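Local coordinates for protein glycoside hydrolase, family 11\:clostridium cellulosome enzyme, dockerin type i\:polysaccharide (Clostridium thermocellum, PDB 2C71) that probably removes acetyl groups from acetylated xylan of plant cell walls, as a family 4 carbohydrate esterase that works with a bound metal ion, at residues F11-L24 with F36-I50. Sequence-based numbering, arbitrary orientation. Where two conformers were deposited one is given.
Sequences FDDGPDNVLTARVL and FMVVGQRVNDSTAAI. With MG (magnesium ion), chain B.
Phe11 and Phe36 lie side by side on neighbouring parallel strands and point the same way, toward the helix 17-30 that links them in a beta-alpha-beta unit. Their planes are 24° apart but slid so far that the rings barely overlap: CD2 of Phe11 lies over one face of Phe36, 3.8 Å from Phe36 CE2. Val23 CG1 sits over the centre of one Phe11 face and reaches the edge of Phe36, while Leu24 CD2 closes on Phe36 CZ at 3.7 Å. From helix 45-56, Ile50 enters as a knob among Asn17, Thr20, Ala21 and Leu24. With its CG1 anti to the backbone N (chi1 -159°), the ethyl branch runs into helix 17-30, where Leu24 CD1 meets Ile50 CG1 at 3.6 Å; segments 17-24 and 45-50 run almost parallel.

Backbone pairing, with Met37 N donating to Phe11 O, continues into the loop, where Val39 N donates to Gly14 O at 2.9 Å. Pro15, after a cis peptide bond, slides its ring along Arg42 and crosses Val43 and Thr47 at about right angles. Arg42, extended from CG to NE, passes alongside Pro15 O to bring NH1 to the anti lone pair of Asp16 OD2 (3.0 Å), the guanidinium and carboxylate planes 54° apart. One water bridges the ion pair, another ties the guanidinium to Pro15 O, and Tyr68 accepts from Arg42 NE. The other oxygen, Asp16 OD1, caps helix 17-30 through Leu19 N at 2.9 Å.

Asp13 binds magnesium through OD1 at 2.1 Å, with His64 and four waters completing the site. The chemistry divides: hydrocarbon packing joins sheet to helices, while polar bonds tie down the loop that carries Asp13, one of the metal ligands of this NodB-type deacetylase fold, probably limiting its movement.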
loop_
_atom_site.group_PDB
_atom_site.type_symbol
_atom_site.label_atom_id
_atom_site.label_comp_id
_atom_site.label_asym_id
_atom_site.label_seq_id
_atom_site.Cartn_x
_atom_site.Cartn_y
_atom_site.Cartn_z
ATOM N N PHE A 11 -1.356 2.541 -0.283
ATOM C CA PHE A 11 -1.319 3.188 -1.593
ATOM C C PHE A 11 -0.404 2.422 -2.523
ATOM O O PHE A 11 0.770 2.239 -2.231
ATOM C CB PHE A 11 -0.784 4.608 -1.465
ATOM C CG PHE A 11 -1.659 5.502 -0.641
ATOM C CD1 PHE A 11 -2.766 6.124 -1.222
ATOM C CD2 PHE A 11 -1.406 5.731 0.713
ATOM C CE1 PHE A 11 -3.623 6.914 -0.454
ATOM C CE2 PHE A 11 -2.257 6.519 1.462
ATOM C CZ PHE A 11 -3.349 7.086 0.875
ATOM N N ASP A 12 -0.938 1.996 -3.665
ATOM C CA ASP A 12 -0.153 1.268 -4.659
ATOM C C ASP A 12 0.427 2.190 -5.733
ATOM O O ASP A 12 -0.086 3.286 -5.965
ATOM C CB ASP A 12 -1.000 0.173 -5.312
ATOM C CG ASP A 12 -1.196 -1.028 -4.409
ATOM O OD1 ASP A 12 -0.540 -1.091 -3.348
ATOM O OD2 ASP A 12 -2.009 -1.910 -4.761
ATOM N N ASP A 13 1.373 1.653 -6.497
ATOM C CA ASP A 13 1.726 1.950 -7.899
ATOM C C ASP A 13 2.772 3.048 -8.081
ATOM O O ASP A 13 3.202 3.308 -9.218
ATOM C CB ASP A 13 0.541 2.263 -8.830
ATOM C CG ASP A 13 -0.258 1.023 -9.273
ATOM O OD1 ASP A 13 -0.059 -0.100 -8.744
ATOM O OD2 ASP A 13 -1.118 1.213 -10.180
ATOM N N GLY A 14 3.199 3.671 -6.975
ATOM C CA GLY A 14 4.229 4.683 -7.014
ATOM C C GLY A 14 5.618 4.126 -6.725
ATOM O O GLY A 14 5.831 2.918 -6.758
ATOM N N PRO A 15 6.608 5.014 -6.500
ATOM C CA PRO A 15 6.447 6.451 -6.284
ATOM C C PRO A 15 6.429 7.270 -7.552
ATOM O O PRO A 15 7.084 6.922 -8.544
ATOM C CB PRO A 15 7.757 6.781 -5.507
ATOM C CG PRO A 15 8.756 5.808 -6.064
ATOM C CD PRO A 15 7.987 4.537 -6.191
ATOM N N ASP A 16 5.754 8.400 -7.480
ATOM C CA ASP A 16 5.808 9.442 -8.514
ATOM C C ASP A 16 6.039 10.756 -7.811
ATOM O O ASP A 16 5.284 11.112 -6.904
ATOM C CB ASP A 16 4.488 9.442 -9.284
ATOM C CG ASP A 16 4.436 10.445 -10.417
ATOM O OD1 ASP A 16 4.251 11.641 -10.181
ATOM O OD2 ASP A 16 4.595 9.999 -11.563
ATOM N N ASN A 17 7.110 11.471 -8.150
ATOM C CA ASN A 17 7.434 12.713 -7.438
ATOM C C ASN A 17 6.249 13.650 -7.341
ATOM O O ASN A 17 6.063 14.275 -6.304
ATOM C CB ASN A 17 8.602 13.421 -8.058
ATOM C CG ASN A 17 9.929 12.748 -7.801
ATOM O OD1 ASN A 17 10.834 12.751 -8.727
ATOM N ND2 ASN A 17 10.138 12.217 -6.651
ATOM N N VAL A 18 5.464 13.808 -8.379
ATOM C CA VAL A 18 4.336 14.705 -8.358
ATOM C C VAL A 18 3.141 14.091 -7.656
ATOM O O VAL A 18 2.604 14.628 -6.652
ATOM C CB VAL A 18 3.953 15.196 -9.771
ATOM C CG1 VAL A 18 2.732 16.114 -9.678
ATOM C CG2 VAL A 18 5.138 15.939 -10.400
ATOM N N LEU A 19 2.667 12.935 -8.117
ATOM C CA LEU A 19 1.411 12.396 -7.609
ATOM C C LEU A 19 1.540 11.865 -6.154
ATOM O O LEU A 19 0.624 12.029 -5.360
ATOM C CB LEU A 19 0.829 11.294 -8.519
ATOM C CG LEU A 19 -0.115 11.834 -9.618
ATOM C CD1 LEU A 19 0.574 12.704 -10.621
ATOM C CD2 LEU A 19 -0.877 10.691 -10.251
ATOM N N THR A 20 2.661 11.233 -5.837
ATOM C CA THR A 20 2.854 10.717 -4.487
ATOM C C THR A 20 2.938 11.855 -3.494
ATOM O O THR A 20 2.444 11.771 -2.368
ATOM C CB THR A 20 4.067 9.795 -4.421
ATOM O OG1 THR A 20 3.892 8.728 -5.369
ATOM C CG2 THR A 20 4.302 9.257 -3.014
ATOM N N ALA A 21 3.597 12.967 -3.887
ATOM C CA ALA A 21 3.685 14.136 -3.005
ATOM C C ALA A 21 2.314 14.684 -2.685
ATOM O O ALA A 21 2.103 15.179 -1.574
ATOM C CB ALA A 21 4.593 15.205 -3.572
ATOM N N ARG A 22 1.348 14.600 -3.606
ATOM C CA ARG A 22 -0.003 15.051 -3.276
ATOM C C ARG A 22 -0.594 14.269 -2.132
ATOM O O ARG A 22 -1.270 14.824 -1.252
ATOM C CB ARG A 22 -0.918 14.976 -4.499
ATOM C CG ARG A 22 -0.532 15.826 -5.646
ATOM C CD ARG A 22 -1.482 15.564 -6.809
ATOM N NE ARG A 22 -1.006 16.308 -7.942
ATOM C CZ ARG A 22 -1.396 16.070 -9.166
ATOM N NH1 ARG A 22 -2.220 15.045 -9.443
ATOM N NH2 ARG A 22 -0.944 16.849 -10.136
ATOM N N VAL A 23 -0.392 12.941 -2.139
ATOM C CA VAL A 23 -0.874 12.095 -1.046
ATOM C C VAL A 23 -0.105 12.423 0.228
ATOM O O VAL A 23 -0.720 12.597 1.293
ATOM C CB VAL A 23 -0.765 10.621 -1.396
ATOM C CG1 VAL A 23 -1.020 9.720 -0.188
ATOM C CG2 VAL A 23 -1.772 10.255 -2.519
ATOM N N LEU A 24 1.231 12.491 0.172
ATOM C CA LEU A 24 2.023 12.765 1.369
ATOM C C LEU A 24 1.624 14.104 1.992
ATOM O O LEU A 24 1.627 14.225 3.219
ATOM C CB LEU A 24 3.516 12.712 1.059
ATOM C CG LEU A 24 4.053 11.300 0.769
ATOM C CD1 LEU A 24 5.446 11.380 0.136
ATOM C CD2 LEU A 24 4.114 10.447 2.035
ATOM N N PHE A 36 2.926 2.546 1.727
ATOM C CA PHE A 36 3.074 2.673 0.261
ATOM C C PHE A 36 3.645 1.378 -0.286
ATOM O O PHE A 36 4.737 0.974 0.119
ATOM C CB PHE A 36 3.977 3.856 -0.085
ATOM C CG PHE A 36 3.378 5.175 0.284
ATOM C CD1 PHE A 36 3.472 5.691 1.578
ATOM C CD2 PHE A 36 2.639 5.897 -0.659
ATOM C CE1 PHE A 36 2.833 6.868 1.891
ATOM C CE2 PHE A 36 2.019 7.086 -0.321
ATOM C CZ PHE A 36 2.139 7.560 0.969
ATOM N N MET A 37 2.921 0.749 -1.190
ATOM C CA MET A 37 3.343 -0.497 -1.863
ATOM C C MET A 37 3.924 -0.061 -3.203
ATOM O O MET A 37 3.188 0.342 -4.117
ATOM C CB MET A 37 2.168 -1.475 -2.020
ATOM C CG MET A 37 1.416 -1.740 -0.742
ATOM S SD MET A 37 2.345 -2.354 0.677
ATOM C CE MET A 37 2.560 -4.067 0.155
ATOM N N VAL A 38 5.247 -0.060 -3.270
ATOM C CA VAL A 38 5.967 0.598 -4.382
ATOM C C VAL A 38 6.425 -0.393 -5.428
ATOM O O VAL A 38 6.621 -1.599 -5.197
ATOM C CB VAL A 38 7.157 1.434 -3.863
ATOM C CG1 VAL A 38 6.674 2.518 -2.902
ATOM C CG2 VAL A 38 8.236 0.592 -3.258
ATOM N N VAL A 39 6.579 0.133 -6.623
ATOM C CA VAL A 39 6.954 -0.628 -7.824
ATOM C C VAL A 39 8.424 -0.344 -8.113
ATOM O O VAL A 39 8.858 0.811 -8.273
ATOM C CB VAL A 39 6.035 -0.234 -9.001
ATOM C CG1 VAL A 39 6.481 -0.914 -10.295
ATOM C CG2 VAL A 39 4.607 -0.605 -8.659
ATOM N N GLY A 40 9.226 -1.415 -8.168
ATOM C CA GLY A 40 10.668 -1.276 -8.238
ATOM C C GLY A 40 11.195 -0.430 -9.391
ATOM O O GLY A 40 12.134 0.357 -9.217
ATOM N N GLN A 41 10.600 -0.570 -10.567
ATOM C CA GLN A 41 10.924 0.269 -11.768
ATOM C C GLN A 41 10.911 1.711 -11.517
ATOM O O GLN A 41 11.568 2.464 -12.258
ATOM C CB GLN A 41 9.984 0.016 -12.969
ATOM C CG GLN A 41 10.436 -1.196 -13.746
ATOM C CD GLN A 41 9.437 -1.672 -14.810
ATOM O OE1 GLN A 41 8.251 -1.423 -14.719
ATOM N NE2 GLN A 41 9.960 -2.341 -15.856
ATOM N N ARG A 42 10.097 2.162 -10.575
ATOM C CA ARG A 42 9.908 3.584 -10.292
ATOM C C ARG A 42 10.825 4.119 -9.201
ATOM O O ARG A 42 10.812 5.329 -8.960
ATOM C CB ARG A 42 8.465 3.855 -9.885
ATOM C CG ARG A 42 7.514 3.967 -11.083
ATOM C CD ARG A 42 6.167 4.501 -10.692
ATOM N NE ARG A 42 5.221 4.770 -11.759
ATOM C CZ ARG A 42 4.854 5.989 -12.159
ATOM N NH1 ARG A 42 5.423 7.107 -11.740
ATOM N NH2 ARG A 42 3.878 6.093 -13.035
ATOM N N VAL A 43 11.586 3.259 -8.538
ATOM C CA VAL A 43 12.432 3.646 -7.424
ATOM C C VAL A 43 13.857 3.844 -7.912
ATOM O O VAL A 43 14.545 2.868 -8.246
ATOM C CB VAL A 43 12.369 2.569 -6.307
ATOM C CG1 VAL A 43 13.258 2.985 -5.141
ATOM C CG2 VAL A 43 10.954 2.361 -5.813
ATOM N N ASN A 44 14.314 5.095 -7.945
ATOM C CA ASN A 44 15.596 5.423 -8.548
ATOM C C ASN A 44 16.099 6.741 -7.960
ATOM O O ASN A 44 15.483 7.277 -7.034
ATOM C CB ASN A 44 15.507 5.439 -10.076
ATOM C CG ASN A 44 14.562 6.507 -10.643
ATOM O OD1 ASN A 44 14.143 6.391 -11.804
ATOM N ND2 ASN A 44 14.280 7.537 -9.901
ATOM N N ASP A 45 17.249 7.213 -8.416
ATOM C CA ASP A 45 17.777 8.428 -7.832
ATOM C C ASP A 45 16.593 9.379 -7.759
ATOM O O ASP A 45 16.235 9.867 -6.688
ATOM C CB ASP A 45 18.894 9.008 -8.702
ATOM C CG ASP A 45 20.255 8.432 -8.358
ATOM O OD1 ASP A 45 20.303 7.324 -7.782
ATOM O OD2 ASP A 45 21.274 9.087 -8.659
ATOM N N SER A 46 15.982 9.635 -8.953
ATOM C CA SER A 46 14.969 10.692 -9.126
ATOM C C SER A 46 13.935 10.669 -8.013
ATOM O O SER A 46 13.445 11.722 -7.607
ATOM C CB SER A 46 14.266 10.633 -10.496
ATOM O OG SER A 46 13.335 11.713 -10.608
ATOM N N THR A 47 13.575 9.474 -7.559
ATOM C CA THR A 47 12.544 9.280 -6.543
ATOM C C THR A 47 13.088 8.936 -5.148
ATOM O O THR A 47 12.317 8.688 -4.231
ATOM C CB THR A 47 11.492 8.262 -6.989
ATOM O OG1 THR A 47 12.165 7.048 -7.277
ATOM C CG2 THR A 47 10.687 8.765 -8.192
ATOM N N ALA A 48 14.408 8.976 -4.986
ATOM C CA ALA A 48 15.006 8.623 -3.695
ATOM C C ALA A 48 14.495 9.501 -2.567
ATOM O O ALA A 48 14.192 8.988 -1.473
ATOM C CB ALA A 48 16.545 8.741 -3.788
ATOM N N ALA A 49 14.461 10.796 -2.784
ATOM C CA ALA A 49 14.063 11.696 -1.696
ATOM C C ALA A 49 12.622 11.479 -1.266
ATOM O O ALA A 49 12.308 11.577 -0.074
ATOM C CB ALA A 49 14.280 13.151 -2.066
ATOM N N ILE A 50 11.716 11.209 -2.209
ATOM C CA ILE A 50 10.327 11.013 -1.838
ATOM C C ILE A 50 10.117 9.683 -1.134
ATOM O O ILE A 50 9.325 9.554 -0.214
ATOM C CB ILE A 50 9.347 11.239 -3.001
ATOM C CG1 ILE A 50 7.968 11.523 -2.447
ATOM C CG2 ILE A 50 9.382 10.137 -4.018
ATOM C CD1 ILE A 50 6.984 12.079 -3.453
HETATM MG MG MG B . -1.010 -1.971 -8.931
HETATM O O HOH W 1 -2.528 -1.507 -7.646
HETATM O O HOH W 2 -2.163 -1.200 -10.482
HETATM O O HOH W 3 8.070 7.848 -10.942
HETATM O O HOH W 4 3.045 8.830 -13.549
HETATM O O HOH W 5 0.227 -2.738 -10.366
HETATM O O HOH W 6 -2.111 -3.863 -9.005
#